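Local structure of dTDP-4-dehydrorhamnose 3,5-epimerase (Elizabethkingia anophelis NUHP1, 6C46) at the interface of chains A and B. The protein catalyses the 3,5-epimerisation of dTDP-4-dehydro-6-deoxy-alpha-D-glucose to dTDP-4-dehydro-beta-L-rhamnose, a step of dTDP-L-rhamnose biosynthesis, and works as a homodimer. Numbering follows the deposited sequence. Chains: chain A/B, dTDP-4-dehydrorhamnose 3,5-epimerase.

The interface of chains A and B. Residues chain A 40, 52-54; chain B 40, 52-53.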
ATOM      1  N   GLU A  40      -6.580   6.848  -7.744  1.00 15.47           N
ATOM      2  CA  GLU A  40      -7.356   6.121  -8.742  1.00 15.88           C
ATOM      3  C   GLU A  40      -7.919   7.054  -9.812  1.00 14.30           C
ATOM      4  O   GLU A  40      -7.926   6.713 -10.998  1.00 14.93           O
ATOM      5  CB  GLU A  40      -8.478   5.349  -8.044  1.00 14.63           C
ATOM      6  CG  GLU A  40      -9.416   4.659  -9.041  1.00 17.86           C
ATOM      7  CD  GLU A  40     -10.434   3.774  -8.347  1.00 22.42           C
ATOM      8  OE1 GLU A  40     -10.124   3.236  -7.248  1.00 18.37           O
ATOM      9  OE2 GLU A  40     -11.515   3.564  -8.928  1.00 18.59           O
ATOM     10  N   HIS A  52      -9.273   0.555  -9.988  1.00 14.60           N
ATOM     11  CA  HIS A  52      -9.810   0.082  -8.709  1.00 16.63           C
ATOM     12  C   HIS A  52      -9.059  -1.166  -8.262  1.00 16.44           C
ATOM     13  O   HIS A  52      -9.289  -2.265  -8.788  1.00 18.50           O
ATOM     14  CB  HIS A  52     -11.292  -0.224  -8.869  1.00 14.66           C
ATOM     15  CG  HIS A  52     -11.955  -0.713  -7.616  1.00 15.03           C
ATOM     16  ND1 HIS A  52     -13.269  -1.125  -7.589  1.00 18.42           N
ATOM     17  CD2 HIS A  52     -11.500  -0.813  -6.343  1.00 13.55           C
ATOM     18  CE1 HIS A  52     -13.591  -1.493  -6.357  1.00 24.24           C
ATOM     19  NE2 HIS A  52     -12.535  -1.313  -5.579  1.00 17.80           N
ATOM     20  N   PHE A  53      -8.167  -1.016  -7.273  1.00 11.56           N
ATOM     21  CA  PHE A  53      -7.494  -2.172  -6.684  1.00 13.21           C
ATOM     22  C   PHE A  53      -8.256  -2.680  -5.464  1.00 15.23           C
ATOM     23  O   PHE A  53      -8.777  -1.884  -4.678  1.00 17.96           O
ATOM     24  CB  PHE A  53      -6.051  -1.808  -6.333  1.00 14.73           C
ATOM     25  CG  PHE A  53      -5.229  -1.540  -7.578  1.00 17.15           C
ATOM     26  CD1 PHE A  53      -4.638  -2.582  -8.272  1.00 16.83           C
ATOM     27  CD2 PHE A  53      -5.166  -0.262  -8.109  1.00 10.63           C
ATOM     28  CE1 PHE A  53      -3.931  -2.346  -9.461  1.00 18.61           C
ATOM     29  CE2 PHE A  53      -4.461  -0.005  -9.298  1.00 18.71           C
ATOM     30  CZ  PHE A  53      -3.836  -1.056  -9.968  1.00 17.88           C
ATOM     31  N   VAL A  54      -8.333  -4.010  -5.330  1.00 12.92           N
ATOM     32  CA  VAL A  54      -9.201  -4.662  -4.353  1.00 14.91           C
ATOM     33  C   VAL A  54      -8.437  -5.526  -3.360  1.00 16.64           C
ATOM     34  O   VAL A  54      -9.045  -6.044  -2.405  1.00 17.48           O
ATOM     35  CB  VAL A  54     -10.276  -5.535  -5.045  1.00 15.64           C
ATOM     36  CG1 VAL A  54     -11.180  -4.693  -5.941  1.00 17.41           C
ATOM     37  CG2 VAL A  54      -9.613  -6.662  -5.833  1.00 18.13           C
TER
ATOM     38  N   GLU B  40     -10.647  -6.077  -0.151  1.00 15.44           N
ATOM     39  CA  GLU B  40     -11.843  -5.235  -0.077  1.00 17.44           C
ATOM     40  C   GLU B  40     -13.105  -6.057   0.175  1.00 13.88           C
ATOM     41  O   GLU B  40     -14.001  -5.629   0.907  1.00 14.23           O
ATOM     42  CB  GLU B  40     -11.987  -4.449  -1.380  1.00 17.44           C
ATOM     43  CG  GLU B  40     -13.329  -3.741  -1.537  1.00 17.27           C
ATOM     44  CD  GLU B  40     -13.375  -2.877  -2.807  1.00 23.22           C
ATOM     45  OE1 GLU B  40     -12.370  -2.229  -3.175  1.00 19.56           O
ATOM     46  OE2 GLU B  40     -14.390  -2.940  -3.506  1.00 24.60           O
ATOM     47  N   HIS B  52     -13.602   0.467  -0.643  1.00 16.85           N
ATOM     48  CA  HIS B  52     -12.942   0.930  -1.879  1.00 16.35           C
ATOM     49  C   HIS B  52     -12.067   2.120  -1.525  1.00 16.24           C
ATOM     50  O   HIS B  52     -12.559   3.239  -1.331  1.00 14.45           O
ATOM     51  CB  HIS B  52     -13.998   1.276  -2.927  1.00 16.48           C
ATOM     52  CG  HIS B  52     -13.445   1.726  -4.248  1.00 21.19           C
ATOM     53  ND1 HIS B  52     -14.261   2.000  -5.323  1.00 19.66           N
ATOM     54  CD2 HIS B  52     -12.178   1.978  -4.664  1.00 14.54           C
ATOM     55  CE1 HIS B  52     -13.520   2.347  -6.364  1.00 26.62           C
ATOM     56  NE2 HIS B  52     -12.252   2.348  -5.996  1.00 15.57           N
ATOM     57  N   PHE B  53     -10.760   1.889  -1.428  1.00 12.65           N
ATOM     58  CA  PHE B  53      -9.818   2.982  -1.211  1.00 13.47           C
ATOM     59  C   PHE B  53      -9.326   3.513  -2.548  1.00 15.07           C
ATOM     60  O   PHE B  53      -9.093   2.733  -3.477  1.00 16.25           O
ATOM     61  CB  PHE B  53      -8.657   2.499  -0.346  1.00 13.09           C
ATOM     62  CG  PHE B  53      -9.089   2.219   1.065  1.00 15.28           C
ATOM     63  CD1 PHE B  53      -9.554   0.965   1.430  1.00 16.18           C
ATOM     64  CD2 PHE B  53      -9.121   3.244   2.003  1.00 13.92           C
ATOM     65  CE1 PHE B  53     -10.021   0.712   2.724  1.00 16.57           C
ATOM     66  CE2 PHE B  53      -9.595   3.002   3.302  1.00 14.05           C
ATOM     67  CZ  PHE B  53     -10.031   1.735   3.658  1.00 14.71           C
TER
HETATM   68  O   HOH W   1      -9.827  -1.007  -2.224  1.00 18.03           O
HETATM   69  O   HOH W   2      -8.109   1.663  -5.990  1.00 18.73           O
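A:His52 and B:His52 lie face to face across the two-fold axis of this RmlC-type cupin homodimer, their side chains entering from opposite directions. The imidazole centroids are 3.5 Å apart and the planes tilt by 14°. The overlap is staggered: NE2 of A:His52 sits over the centre of the B:His52 ring, whereas NE2 of B:His52 falls towards the rim of the A:His52 ring. The other face of the A:His52 ring carries the CG1 methyl of A:Val54, a neighbour from its own chain, which closes a sandwich around it. Each ring is also gripped at its edge by a glutamate of the opposite subunit. A:His52 NE2 donates to B:Glu40 OE1 at 2.6 Å; the carboxylate oxygen accepts through its syn lone pair and lies close to the imidazole plane. In the twin bond B:His52 NE2 reaches A:Glu40 OE1, also at 2.6 Å, again on the syn side but 18° out of the carboxylate plane. Carboxylate and ring are nearly coplanar in both pairs, which fixes how the imidazoles are turned while they stack. B:Glu40 reaches the ring edge from the start of helix 40-47 with its CG anti to the backbone N (chi1 169°) and the chain extended beyond. The carboxylates would probably stabilise positive charge on the imidazoles and, if the rings are protonated, offset the repulsion between them; the protonation states are not seen. The backbone N of B:Glu40, at the first residue of that helix, donates to A:Val54 O at 2.8 Å, tying the helix start to the loop that follows A:His52. Two waters complete the symmetric network. Water 1 lies 3.0 Å from B:Glu40 OE1 and also bonds A:Phe53 O and B:Phe53 N; water 2 lies 2.8 Å from A:Glu40 OE1 and joins A:Phe53 N to B:Phe53 O. Glu40 is also a calcium ligand, together with Glu44.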